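PDB 4GQ2: nucleoporin nup120 from Schizosaccharomyces pombe, which serves as a structural constituent of the nuclear pore complex, whose nucleoporins both build the pore and dock transiently associated transport factors. Local coordinates for residues Lys889-Asn894 / Thr929-Leu934; Asp915-Ser920 / Leu943-Ala948; Ser838-Val843 / Lys864-Val869; Val813-Glu818 / Ser875-Leu880; Ala828-Ile833 / Ala847-Lys852. One frame throughout, in Å; residues are numbered along the deposited sequence.

Interaction 1 of 5, residues Lys889-Asn894 / Thr929-Leu934; sequences KYHHQN and TDDEDL
With chi1 at -71°, Asn-894 sets CG beside its own backbone N and anti to the carbonyl carbon, which presents the amide to the backbone of Thr-929; Tyr-890 (chi1 -51°) adopts the same kind of rotamer and swings its ring to Leu-934. The amide grips Thr-929 twice. OD1 of Asn-894 accepts from Thr-929 N at 2.9 Å on an in-plane lone pair, though the hydrogen bond is bent, while Asn-894 ND2 donates to Thr-929 O at 2.7 Å along a much straighter path, arriving above that carbonyl's plane. Both ends of the amide are thereby used, and its rotation is fixed; OD1 also accepts from Glu-928 N. This clamp, with Asn-894 buried and Thr-929 at the surface, joins two interhelical connections of the C-terminal helical region: the loop after helix 881-889, whose end is a Schellman motif with His-891 as its C-prime residue, and the start of helix 932-949. There Asp-931 is the N-cap, its OD1 accepting from Leu-934 N at 2.8 Å. Leu-934 in turn spreads its two methyls over both partners: CD1 makes a CH-pi contact over one face of the Tyr-890 ring, 4.2 Å from its centroid, and CD2 lies 3.5 Å from Asn-894 CB. At the more exposed margin a water donates to Asp-931 OD2 at 2.8 Å and accepts a weak bond from His-891 NE2, linking imidazole and carboxylate whose planes are only 22° apart.

Interaction 2 of 5, residues Asp915-Ser920 / Leu943-Ala948; sequences DALEFS and LKTACA
Thr-945 is the first residue of segment 943-948 to bear on helix 915-920, and it does so where the two backbones come closest, its CA 5.1 Å from that of Leu-917. Its OG1 occupies the crowded position between backbone N and carbonyl carbon (chi1 55°), from which it bonds back to the carbonyls of Glu-941 and Thr-942 in its own helix. Turned that way, OG1 lies 3.7 Å from Leu-917 CA and 3.9 Å from Ser-920 CB. The methyl CG2 takes the other branch and rests 4.1 Å from Ala-916 CB. One residue on, Ala-946 offers little more than backbone and a methyl: Leu-917, with CG anti to its N, lays CD1 3.7 Å from Ala-946 CA. Small residues at the crossing let the segment axes approach to 8.4 Å, at 147° between their directions, so helices 913-925 and 932-949 form a close antiparallel hairpin. Helix 895-909 packs beside it through Ser-904, which reaches both Ser-920 and Thr-945. Across these two segments the contact is van der Waals in character; the hydroxyls turn to partners elsewhere, Ser-920 OG bonding Thr-942 OG1, so polar groups are accommodated within a closely packed helix interface.

Interaction 3 of 5, residues Ser838-Val843 / Lys864-Val869; sequences SDPIAV and KTTSLV
The first turn of helix 840-852 meets the extended connection that follows helix 856-864, and Thr-866 is the centre of the contact, meeting both Pro-840 and Val-843. Its OG1 stands anti to the backbone N (chi1 -170°), which aims the hydroxyl at Pro-840: OG1 lies 3.1 Å from Pro-840 CA and donates to Pro-840 O at 3.3 Å. That bond is long and meets the oxygen from the side, at a C=O...donor angle of 96°, within the carbonyl plane. The pyrrolidine ring of Pro-840 is held from a second quarter by the backbone of the next residue, Ser-867 O being 3.3 Å from Pro-840 CB. Proline at this first helical position follows Asp-839, at the N-cap position but without a side-chain capping bond, and its carbonyl is the acceptor for the threonine hydroxyl. Within the HEAT-repeat family region, this piece of chain is sandwiched between helices, since Tyr-899 of helix 895-909 touches both Thr-866 and Leu-868, while Ile-841 turns away from the connection to pack against Thr-814 of helix 812-822. One turn further along, Val-843 points toward the connection; its CG1, anti to the backbone N, touches Thr-866 CB at 3.7 Å, the two side chains sliding past each other in opposite directions. The connection keeps its own local order in an ST turn, Ser-867 OG accepting from Val-869 N at 3.2 Å.

Interaction 4 of 5, residues Val813-Glu818 / Ser875-Leu880; sequences VTELVE and SQFAVL
The Phe-877 ring takes the carboxylate of Glu-818 at its edge, with Glu-818 CD near the ring plane, 3.8 Å from Phe-877 CD1, and the two planes 77° apart. Over one face lies CB of the preceding Gln-876, offset toward the rim; Thr-814 CG2 comes in obliquely, 4.1 Å from Phe-877 CE1. Glu-818 reaches this place by a bent chain: CG is anti to the backbone N, and chi2 of -98° then folds the carboxylate over toward the backbone of 877-879. OE2 accepts from Val-879 N at 3.0 Å, met nearly along the C-O axis with an N-H...O angle of 155°. The same oxygen is flanked by the valine's methyls, CG2 of Val-879 lying 3.3 Å from it, so this buried carboxylate oxygen is partly sheathed in hydrocarbon. OE1 is served instead by a water that donates to it at 2.9 Å, donates also to Gln-876 O and accepts from Ala-878 N. If ionised, the carboxylate may be stabilised by the Val-879 N-H directly and by that of Ala-878 through the water. Helix 812-822 is thus tied to the connection leading into helix 881-889, while Phe-877 also leans on Ile-841 of helix 840-852, and Val-879 on Phe-821 and Leu-822 farther along helix 812-822.

Interaction 5 of 5, residues Ala828-Ile833 / Ala847-Lys852; sequences ACMQLI and ALIYLK
Ile-849 and Ile-833 form the dense side of this helix crossing, and Met-830 at the edge of Tyr-850 its more open flank. Ile-849, buried, points toward helix 826-832 with CG2 anti to its backbone N, and both of its branches are used: CG1 lies 3.8 Å from Cys-829 CB, while CG2 meets the CD1 methyl of Ile-833 at 3.7 Å. The two isoleucines slide past each other in opposite directions. Ile-833, with CG1 anti to its backbone N and the chain extended beyond, delivers that same CD1 over the centre of the Tyr-850 ring, 3.8 Å from its centroid and only 13° off the ring normal. One methyl therefore touches an aliphatic neighbour and covers an aromatic face, a well-centred CH-pi contact. Behind this part stand Val-817 and Leu-820 of helix 812-822, against Ile-849 and Cys-829 respectively.

Met-830 starts off to one side and bends at chi2 (65°), which carries its thioether round to the ring. CE touches the edge at Tyr-850 CE1, 3.7 Å away, and SD sits obliquely and off-centre, 5.0 Å from the ring centroid, in a Met-aromatic contact. Met-830 is only partly buried, and on this flank a basic side chain of another protein chain packs on it, and an acidic one on Tyr-850. The segment axes approach to 9.6 Å in an oblique crossing, with the directions 122° apart and apolar side chains filling the gap, as expected of successive helices in an alpha-helical solenoid.

How the interactions relate
All five contacts lie within the HEAT-repeat family region, toward the C-terminal end of the chain. Interactions 3 and 5 are both nested in the loop that interaction 4 closes; they share helix 840-852 and cross along the sequence. Interaction 4 has its centre 13 Å from each of them and touches both, through Leu-880 on Leu-868 and Val-879 on Leu-848. Interactions 1 and 2 follow later in the chain, crossing each other and sharing helix 932-949, their centres 20 Å apart. Interaction 2 touches interaction 3 where Phe-919 packs on Lys-864. Side-chain packing thus runs from helix 812-822 to the C-terminal helix, consistent with a continuous helical scaffold in a structural pore component.

Interaction 1 of 5, residues Lys889-Asn894 / Thr929-Leu934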
# COMPACT_ATOMS: atom_id res chain seq x y z
N LYS A 889 -37.03 9.98 15.86
CA LYS A 889 -38.05 9.39 16.74
C LYS A 889 -38.47 10.37 17.83
O LYS A 889 -39.65 10.45 18.18
CB LYS A 889 -37.53 8.08 17.34
CG LYS A 889 -38.62 7.22 17.96
CD LYS A 889 -38.09 5.87 18.41
CE LYS A 889 -37.82 4.95 17.23
NZ LYS A 889 -37.14 3.70 17.67
N TYR A 890 -37.51 11.14 18.35
CA TYR A 890 -37.78 12.08 19.43
C TYR A 890 -37.76 13.55 19.00
O TYR A 890 -37.40 14.45 19.78
CB TYR A 890 -36.88 11.75 20.64
CG TYR A 890 -36.98 10.27 21.00
CD1 TYR A 890 -38.22 9.70 21.33
CD2 TYR A 890 -35.86 9.44 20.96
CE1 TYR A 890 -38.33 8.35 21.63
CE2 TYR A 890 -35.97 8.09 21.27
CZ TYR A 890 -37.20 7.55 21.60
OH TYR A 890 -37.32 6.21 21.91
N HIS A 891 -38.16 13.78 17.74
CA HIS A 891 -38.41 15.12 17.17
C HIS A 891 -37.26 16.08 17.29
O HIS A 891 -37.45 17.26 17.60
CB HIS A 891 -39.68 15.73 17.78
CG HIS A 891 -40.75 14.71 18.08
ND1 HIS A 891 -41.53 14.17 17.13
CD2 HIS A 891 -41.13 14.11 19.28
CE1 HIS A 891 -42.38 13.29 17.69
NE2 HIS A 891 -42.13 13.25 19.01
N HIS A 892 -36.05 15.57 17.07
CA HIS A 892 -34.82 16.38 17.12
C HIS A 892 -34.76 17.29 18.32
O HIS A 892 -34.30 18.43 18.24
CB HIS A 892 -34.62 17.12 15.80
CG HIS A 892 -34.56 16.20 14.60
ND1 HIS A 892 -33.40 15.85 14.01
CD2 HIS A 892 -35.57 15.53 13.92
CE1 HIS A 892 -33.65 15.01 12.99
NE2 HIS A 892 -34.98 14.81 12.93
N GLN A 893 -35.21 16.75 19.45
CA GLN A 893 -35.20 17.44 20.73
C GLN A 893 -34.42 16.58 21.70
O GLN A 893 -34.36 15.35 21.54
CB GLN A 893 -36.63 17.58 21.24
CG GLN A 893 -37.00 18.98 21.71
CD GLN A 893 -37.79 19.74 20.66
OE1 GLN A 893 -38.95 20.07 20.87
NE2 GLN A 893 -37.16 20.01 19.51
N ASN A 894 -33.84 17.21 22.72
CA ASN A 894 -33.02 16.53 23.72
C ASN A 894 -31.92 15.73 23.04
O ASN A 894 -31.79 14.52 23.23
CB ASN A 894 -33.87 15.60 24.60
CG ASN A 894 -34.78 16.34 25.55
OD1 ASN A 894 -34.35 17.24 26.27
ND2 ASN A 894 -36.04 15.95 25.58
N THR A 929 -35.76 18.90 28.12
CA THR A 929 -37.14 19.16 27.73
C THR A 929 -37.98 17.89 27.92
O THR A 929 -37.52 16.79 27.63
CB THR A 929 -37.20 19.63 26.26
OG1 THR A 929 -36.77 21.00 26.19
CG2 THR A 929 -38.60 19.52 25.66
N ASP A 930 -39.20 18.07 28.43
CA ASP A 930 -40.11 16.95 28.69
C ASP A 930 -40.46 16.16 27.44
O ASP A 930 -40.85 16.73 26.42
CB ASP A 930 -41.39 17.45 29.38
CG ASP A 930 -41.12 18.07 30.74
OD1 ASP A 930 -40.40 19.09 30.80
OD2 ASP A 930 -41.62 17.54 31.75
N ASP A 931 -40.26 14.85 27.53
CA ASP A 931 -40.61 13.89 26.49
C ASP A 931 -40.79 12.56 27.21
O ASP A 931 -39.82 11.96 27.68
CB ASP A 931 -39.51 13.79 25.42
CG ASP A 931 -39.91 12.96 24.20
OD1 ASP A 931 -40.50 11.86 24.36
OD2 ASP A 931 -39.62 13.40 23.07
N GLU A 932 -42.03 12.10 27.32
CA GLU A 932 -42.33 10.87 28.05
C GLU A 932 -41.81 9.66 27.27
O GLU A 932 -41.28 8.71 27.85
CB GLU A 932 -43.83 10.74 28.32
CG GLU A 932 -44.20 9.67 29.34
CD GLU A 932 -45.70 9.48 29.52
OE1 GLU A 932 -46.47 9.75 28.57
OE2 GLU A 932 -46.11 9.05 30.62
N ASP A 933 -41.96 9.72 25.95
CA ASP A 933 -41.54 8.62 25.09
C ASP A 933 -40.04 8.41 25.18
O ASP A 933 -39.56 7.27 25.17
CB ASP A 933 -41.96 8.88 23.64
CG ASP A 933 -43.47 8.93 23.47
OD1 ASP A 933 -44.16 7.97 23.89
OD2 ASP A 933 -43.98 9.93 22.92
N LEU A 934 -39.31 9.52 25.28
CA LEU A 934 -37.87 9.48 25.42
C LEU A 934 -37.47 8.98 26.80
O LEU A 934 -36.59 8.13 26.92
CB LEU A 934 -37.26 10.86 25.14
CG LEU A 934 -35.76 11.07 25.35
CD1 LEU A 934 -34.90 10.03 24.63
CD2 LEU A 934 -35.41 12.48 24.88
O HOH W 1 -41.70 12.20 21.61

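Interaction 2 of 5, residues Asp915-Ser920 / Leu943-Ala948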
# COMPACT_ATOMS: atom_id res chain seq x y z
N ASP A 915 -20.01 0.69 30.56
CA ASP A 915 -20.08 1.96 29.85
C ASP A 915 -21.47 2.18 29.26
O ASP A 915 -21.99 3.31 29.25
CB ASP A 915 -19.03 2.01 28.74
CG ASP A 915 -17.63 1.74 29.25
OD1 ASP A 915 -17.04 2.63 29.92
OD2 ASP A 915 -17.11 0.65 28.97
N ALA A 916 -22.07 1.10 28.75
CA ALA A 916 -23.45 1.14 28.26
C ALA A 916 -24.42 1.59 29.35
O ALA A 916 -25.41 2.27 29.07
CB ALA A 916 -23.87 -0.22 27.72
N LEU A 917 -24.12 1.21 30.59
CA LEU A 917 -24.92 1.58 31.76
C LEU A 917 -24.71 3.06 32.06
O LEU A 917 -25.68 3.82 32.19
CB LEU A 917 -24.51 0.73 32.97
CG LEU A 917 -25.45 0.41 34.15
CD1 LEU A 917 -24.75 -0.55 35.10
CD2 LEU A 917 -25.93 1.63 34.92
N GLU A 918 -23.45 3.47 32.16
CA GLU A 918 -23.09 4.85 32.49
C GLU A 918 -23.64 5.85 31.48
O GLU A 918 -24.14 6.91 31.86
CB GLU A 918 -21.58 4.99 32.67
CG GLU A 918 -21.06 4.27 33.92
CD GLU A 918 -19.59 4.54 34.22
OE1 GLU A 918 -18.90 5.19 33.40
OE2 GLU A 918 -19.12 4.09 35.30
N PHE A 919 -23.59 5.49 30.19
CA PHE A 919 -24.13 6.37 29.14
C PHE A 919 -25.65 6.46 29.21
O PHE A 919 -26.23 7.49 28.85
CB PHE A 919 -23.68 5.91 27.74
CG PHE A 919 -22.31 6.39 27.36
CD1 PHE A 919 -22.00 7.75 27.37
CD2 PHE A 919 -21.32 5.49 27.00
CE1 PHE A 919 -20.74 8.19 27.02
CE2 PHE A 919 -20.05 5.93 26.65
CZ PHE A 919 -19.76 7.28 26.66
N SER A 920 -26.29 5.37 29.65
CA SER A 920 -27.74 5.34 29.82
C SER A 920 -28.15 6.27 30.95
O SER A 920 -29.13 7.03 30.82
CB SER A 920 -28.22 3.91 30.09
OG SER A 920 -29.62 3.83 29.95
N LEU A 943 -32.60 -0.39 32.42
CA LEU A 943 -32.92 -1.74 32.90
C LEU A 943 -32.09 -2.76 32.14
O LEU A 943 -31.30 -3.50 32.73
CB LEU A 943 -34.41 -2.06 32.75
CG LEU A 943 -35.43 -1.36 33.66
CD1 LEU A 943 -36.85 -1.75 33.25
CD2 LEU A 943 -35.19 -1.68 35.13
N LYS A 944 -32.28 -2.77 30.83
CA LYS A 944 -31.56 -3.65 29.91
C LYS A 944 -30.04 -3.65 30.13
O LYS A 944 -29.40 -4.70 30.00
CB LYS A 944 -31.90 -3.23 28.47
CG LYS A 944 -31.53 -4.22 27.39
CD LYS A 944 -32.19 -3.83 26.08
CE LYS A 944 -31.43 -4.35 24.87
NZ LYS A 944 -31.34 -5.83 24.86
N THR A 945 -29.48 -2.50 30.48
CA THR A 945 -28.03 -2.36 30.61
C THR A 945 -27.50 -2.73 32.00
O THR A 945 -26.51 -3.46 32.11
CB THR A 945 -27.53 -0.97 30.17
OG1 THR A 945 -28.21 0.05 30.91
CG2 THR A 945 -27.77 -0.76 28.68
N ALA A 946 -28.16 -2.22 33.04
CA ALA A 946 -27.84 -2.56 34.43
C ALA A 946 -27.88 -4.07 34.67
O ALA A 946 -26.96 -4.63 35.28
CB ALA A 946 -28.79 -1.85 35.39
N CYS A 947 -28.93 -4.70 34.16
CA CYS A 947 -29.13 -6.15 34.28
C CYS A 947 -28.00 -6.95 33.64
O CYS A 947 -27.58 -7.98 34.17
CB CYS A 947 -30.49 -6.55 33.68
SG CYS A 947 -30.79 -8.33 33.50
N ALA A 948 -27.49 -6.46 32.52
CA ALA A 948 -26.43 -7.15 31.78
C ALA A 948 -25.07 -7.00 32.45
O ALA A 948 -24.19 -7.84 32.27
CB ALA A 948 -26.39 -6.66 30.35

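Interaction 3 of 5, residues Ser838-Val843 / Lys864-Val869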
# COMPACT_ATOMS: atom_id res chain seq x y z
N SER A 838 -10.26 16.82 14.16
CA SER A 838 -11.00 17.02 15.42
C SER A 838 -12.49 17.38 15.29
O SER A 838 -13.14 17.62 16.30
CB SER A 838 -10.30 18.06 16.27
OG SER A 838 -9.05 17.57 16.71
N ASP A 839 -13.01 17.44 14.07
CA ASP A 839 -14.45 17.61 13.85
C ASP A 839 -15.24 16.50 14.57
O ASP A 839 -14.76 15.36 14.67
CB ASP A 839 -14.79 17.58 12.35
CG ASP A 839 -13.99 18.60 11.54
OD1 ASP A 839 -13.63 19.66 12.09
OD2 ASP A 839 -13.72 18.33 10.34
N PRO A 840 -16.44 16.82 15.09
CA PRO A 840 -17.23 15.83 15.82
C PRO A 840 -17.47 14.51 15.08
O PRO A 840 -17.29 13.45 15.67
CB PRO A 840 -18.54 16.57 16.11
CG PRO A 840 -18.10 18.00 16.26
CD PRO A 840 -16.99 18.18 15.25
N ILE A 841 -17.86 14.58 13.81
CA ILE A 841 -18.05 13.36 13.00
C ILE A 841 -16.76 12.51 12.96
O ILE A 841 -16.83 11.28 13.05
CB ILE A 841 -18.54 13.69 11.57
CG1 ILE A 841 -19.91 14.37 11.63
CG2 ILE A 841 -18.62 12.44 10.70
CD1 ILE A 841 -20.35 15.00 10.33
N ALA A 842 -15.61 13.17 12.84
CA ALA A 842 -14.32 12.50 12.79
C ALA A 842 -14.03 11.79 14.09
O ALA A 842 -13.68 10.60 14.10
CB ALA A 842 -13.22 13.50 12.46
N VAL A 843 -14.20 12.51 15.19
CA VAL A 843 -13.95 11.99 16.52
C VAL A 843 -14.90 10.81 16.83
O VAL A 843 -14.47 9.78 17.37
CB VAL A 843 -14.03 13.11 17.59
CG1 VAL A 843 -13.68 12.56 18.98
CG2 VAL A 843 -13.07 14.24 17.23
N LYS A 864 -16.75 10.62 24.65
CA LYS A 864 -17.04 11.66 25.64
C LYS A 864 -16.38 13.01 25.35
O LYS A 864 -16.65 13.99 26.04
CB LYS A 864 -16.60 11.22 27.04
CG LYS A 864 -17.33 10.00 27.59
CD LYS A 864 -16.91 9.74 29.03
CE LYS A 864 -17.62 8.52 29.60
NZ LYS A 864 -17.23 8.29 31.02
N THR A 865 -15.52 13.07 24.34
CA THR A 865 -14.90 14.34 23.96
C THR A 865 -15.53 14.89 22.68
O THR A 865 -15.02 15.83 22.08
CB THR A 865 -13.37 14.22 23.79
OG1 THR A 865 -13.08 13.24 22.79
CG2 THR A 865 -12.70 13.81 25.10
N THR A 866 -16.65 14.28 22.27
CA THR A 866 -17.39 14.75 21.10
C THR A 866 -18.89 14.59 21.31
O THR A 866 -19.34 14.00 22.30
CB THR A 866 -16.98 14.01 19.81
OG1 THR A 866 -17.58 14.66 18.68
CG2 THR A 866 -17.44 12.56 19.82
N SER A 867 -19.66 15.13 20.37
CA SER A 867 -21.11 15.05 20.38
C SER A 867 -21.63 15.09 18.95
O SER A 867 -21.05 15.78 18.11
CB SER A 867 -21.70 16.21 21.18
OG SER A 867 -23.11 16.12 21.23
N LEU A 868 -22.70 14.37 18.69
CA LEU A 868 -23.38 14.40 17.39
C LEU A 868 -24.58 15.39 17.37
O LEU A 868 -25.40 15.36 16.46
CB LEU A 868 -23.83 12.99 17.02
CG LEU A 868 -23.06 12.16 15.98
CD1 LEU A 868 -21.63 12.62 15.75
CD2 LEU A 868 -23.10 10.69 16.32
N VAL A 869 -24.64 16.27 18.37
CA VAL A 869 -25.78 17.17 18.57
C VAL A 869 -26.12 18.04 17.35
O VAL A 869 -27.29 18.34 17.09
CB VAL A 869 -25.61 18.00 19.87
CG1 VAL A 869 -26.25 19.37 19.77
CG2 VAL A 869 -26.18 17.22 21.05

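Interaction 4 of 5, residues Val813-Glu818 / Ser875-Leu880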
# COMPACT_ATOMS: atom_id res chain seq x y z
N VAL A 813 -10.31 12.97 4.52
CA VAL A 813 -9.91 11.84 5.37
C VAL A 813 -11.16 11.21 5.97
O VAL A 813 -11.33 9.99 5.91
CB VAL A 813 -8.94 12.25 6.49
CG1 VAL A 813 -8.68 11.10 7.43
CG2 VAL A 813 -7.62 12.73 5.89
N THR A 814 -12.03 12.04 6.52
CA THR A 814 -13.25 11.54 7.14
C THR A 814 -14.09 10.77 6.13
O THR A 814 -14.54 9.66 6.41
CB THR A 814 -14.07 12.67 7.77
OG1 THR A 814 -13.25 13.40 8.70
CG2 THR A 814 -15.26 12.09 8.51
N GLU A 815 -14.26 11.35 4.94
CA GLU A 815 -15.03 10.73 3.87
C GLU A 815 -14.47 9.36 3.48
O GLU A 815 -15.20 8.38 3.43
CB GLU A 815 -15.06 11.64 2.64
CG GLU A 815 -15.90 12.90 2.81
CD GLU A 815 -15.94 13.76 1.55
OE1 GLU A 815 -15.40 13.35 0.50
OE2 GLU A 815 -16.52 14.87 1.61
N LEU A 816 -13.17 9.30 3.21
CA LEU A 816 -12.57 8.05 2.76
C LEU A 816 -12.62 6.99 3.86
O LEU A 816 -13.08 5.87 3.62
CB LEU A 816 -11.14 8.26 2.24
CG LEU A 816 -10.37 6.98 1.86
CD1 LEU A 816 -11.15 6.16 0.84
CD2 LEU A 816 -8.97 7.32 1.35
N VAL A 817 -12.17 7.36 5.07
CA VAL A 817 -12.17 6.44 6.21
C VAL A 817 -13.58 5.95 6.57
O VAL A 817 -13.78 4.76 6.88
CB VAL A 817 -11.48 7.06 7.45
CG1 VAL A 817 -11.59 6.13 8.65
CG2 VAL A 817 -10.02 7.35 7.16
N GLU A 818 -14.55 6.86 6.49
CA GLU A 818 -15.95 6.53 6.79
C GLU A 818 -16.45 5.44 5.85
O GLU A 818 -17.11 4.50 6.29
CB GLU A 818 -16.84 7.78 6.73
CG GLU A 818 -18.19 7.64 7.42
CD GLU A 818 -19.33 7.31 6.47
OE1 GLU A 818 -19.12 7.30 5.24
OE2 GLU A 818 -20.46 7.07 6.95
N SER A 875 -26.93 14.19 5.77
CA SER A 875 -27.24 13.06 4.90
C SER A 875 -26.04 12.23 4.46
O SER A 875 -26.17 11.03 4.21
CB SER A 875 -28.00 13.56 3.66
OG SER A 875 -27.20 14.47 2.93
N GLN A 876 -24.87 12.88 4.38
CA GLN A 876 -23.70 12.33 3.68
C GLN A 876 -23.06 11.07 4.28
O GLN A 876 -22.50 10.24 3.54
CB GLN A 876 -22.62 13.42 3.53
CG GLN A 876 -21.65 13.13 2.39
CD GLN A 876 -20.40 13.98 2.44
OE1 GLN A 876 -19.30 13.46 2.67
NE2 GLN A 876 -20.55 15.28 2.22
N PHE A 877 -23.14 10.93 5.61
CA PHE A 877 -22.46 9.86 6.32
C PHE A 877 -23.43 8.84 6.87
O PHE A 877 -24.16 9.11 7.83
CB PHE A 877 -21.60 10.42 7.46
CG PHE A 877 -20.63 11.47 7.03
CD1 PHE A 877 -19.44 11.13 6.40
CD2 PHE A 877 -20.90 12.82 7.26
CE1 PHE A 877 -18.53 12.11 6.00
CE2 PHE A 877 -19.99 13.80 6.89
CZ PHE A 877 -18.81 13.44 6.26
N ALA A 878 -23.41 7.65 6.29
CA ALA A 878 -24.28 6.56 6.71
C ALA A 878 -23.97 6.03 8.12
O ALA A 878 -24.80 5.32 8.69
CB ALA A 878 -24.23 5.43 5.70
N VAL A 879 -22.80 6.35 8.68
CA VAL A 879 -22.51 5.96 10.07
C VAL A 879 -23.42 6.69 11.06
O VAL A 879 -23.55 6.28 12.20
CB VAL A 879 -21.03 6.17 10.50
CG1 VAL A 879 -20.13 5.11 9.89
CG2 VAL A 879 -20.53 7.57 10.17
N LEU A 880 -24.03 7.78 10.61
CA LEU A 880 -24.90 8.60 11.46
C LEU A 880 -26.35 8.09 11.52
O LEU A 880 -27.15 8.61 12.29
CB LEU A 880 -24.89 10.07 11.00
CG LEU A 880 -23.55 10.83 11.00
CD1 LEU A 880 -23.78 12.31 10.73
CD2 LEU A 880 -22.81 10.65 12.31
O HOH W 2 -21.57 7.20 3.75

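Interaction 5 of 5, residues Ala828-Ile833 / Ala847-Lys852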
# COMPACT_ATOMS: atom_id res chain seq x y z
N ALA A 828 -7.56 -1.20 7.99
CA ALA A 828 -7.23 -0.01 7.20
C ALA A 828 -7.53 1.25 7.99
O ALA A 828 -6.66 2.12 8.15
CB ALA A 828 -8.01 -0.01 5.90
N CYS A 829 -8.76 1.35 8.49
CA CYS A 829 -9.22 2.48 9.31
C CYS A 829 -8.27 2.77 10.48
O CYS A 829 -7.86 3.93 10.71
CB CYS A 829 -10.62 2.19 9.84
SG CYS A 829 -11.89 2.14 8.56
N MET A 830 -7.94 1.71 11.21
CA MET A 830 -7.08 1.78 12.39
C MET A 830 -5.66 2.24 12.01
O MET A 830 -5.03 3.01 12.73
CB MET A 830 -7.04 0.42 13.10
CG MET A 830 -6.38 0.44 14.45
SD MET A 830 -7.26 1.45 15.67
CE MET A 830 -6.21 1.19 17.10
N GLN A 831 -5.19 1.76 10.87
CA GLN A 831 -3.89 2.17 10.35
C GLN A 831 -3.91 3.66 10.07
O GLN A 831 -2.91 4.35 10.28
CB GLN A 831 -3.61 1.40 9.05
CG GLN A 831 -2.16 0.95 8.87
CD GLN A 831 -1.85 -0.31 9.66
OE1 GLN A 831 -2.73 -1.12 9.94
NE2 GLN A 831 -0.58 -0.48 10.02
N LEU A 832 -5.06 4.16 9.60
CA LEU A 832 -5.20 5.55 9.11
C LEU A 832 -5.77 6.51 10.15
O LEU A 832 -5.91 7.72 9.88
CB LEU A 832 -6.10 5.58 7.86
CG LEU A 832 -5.61 4.83 6.62
CD1 LEU A 832 -6.75 4.68 5.63
CD2 LEU A 832 -4.40 5.52 5.98
N ILE A 833 -6.10 6.00 11.34
CA ILE A 833 -6.84 6.77 12.34
C ILE A 833 -6.16 8.08 12.78
O ILE A 833 -6.83 9.01 13.19
CB ILE A 833 -7.20 5.90 13.57
CG1 ILE A 833 -8.46 6.46 14.26
CG2 ILE A 833 -5.99 5.72 14.51
CD1 ILE A 833 -9.09 5.50 15.25
N ALA A 847 -13.95 6.85 17.48
CA ALA A 847 -14.54 6.02 18.52
C ALA A 847 -15.06 4.68 17.98
O ALA A 847 -14.80 3.62 18.57
CB ALA A 847 -15.64 6.78 19.24
N LEU A 848 -15.79 4.72 16.88
CA LEU A 848 -16.28 3.50 16.25
C LEU A 848 -15.15 2.57 15.81
O LEU A 848 -15.26 1.36 15.95
CB LEU A 848 -17.15 3.82 15.04
CG LEU A 848 -18.45 4.59 15.22
CD1 LEU A 848 -19.01 4.83 13.84
CD2 LEU A 848 -19.45 3.84 16.09
N ILE A 849 -14.08 3.14 15.26
CA ILE A 849 -12.93 2.37 14.80
C ILE A 849 -12.27 1.68 16.01
O ILE A 849 -12.05 0.46 15.99
CB ILE A 849 -11.90 3.24 14.05
CG1 ILE A 849 -12.48 3.76 12.73
CG2 ILE A 849 -10.61 2.46 13.79
CD1 ILE A 849 -11.82 5.03 12.23
N TYR A 850 -11.99 2.44 17.06
CA TYR A 850 -11.43 1.86 18.28
C TYR A 850 -12.36 0.78 18.82
O TYR A 850 -11.89 -0.26 19.27
CB TYR A 850 -11.21 2.90 19.37
CG TYR A 850 -10.05 3.83 19.16
CD1 TYR A 850 -8.77 3.35 18.85
CD2 TYR A 850 -10.21 5.20 19.33
CE1 TYR A 850 -7.70 4.22 18.68
CE2 TYR A 850 -9.17 6.07 19.17
CZ TYR A 850 -7.92 5.58 18.84
OH TYR A 850 -6.91 6.50 18.68
N LEU A 851 -13.67 1.04 18.77
CA LEU A 851 -14.64 0.09 19.29
C LEU A 851 -14.48 -1.23 18.56
O LEU A 851 -14.37 -2.29 19.19
CB LEU A 851 -16.07 0.61 19.14
CG LEU A 851 -16.98 0.63 20.37
CD1 LEU A 851 -18.44 0.60 19.94
CD2 LEU A 851 -16.68 -0.49 21.36
N LYS A 852 -14.42 -1.15 17.23
CA LYS A 852 -14.25 -2.35 16.39
C LYS A 852 -12.89 -3.03 16.56
O LYS A 852 -12.74 -4.20 16.24
CB LYS A 852 -14.50 -2.00 14.91
CG LYS A 852 -15.95 -1.69 14.58
CD LYS A 852 -16.83 -2.93 14.65
CE LYS A 852 -18.30 -2.58 14.42
NZ LYS A 852 -19.18 -3.71 14.80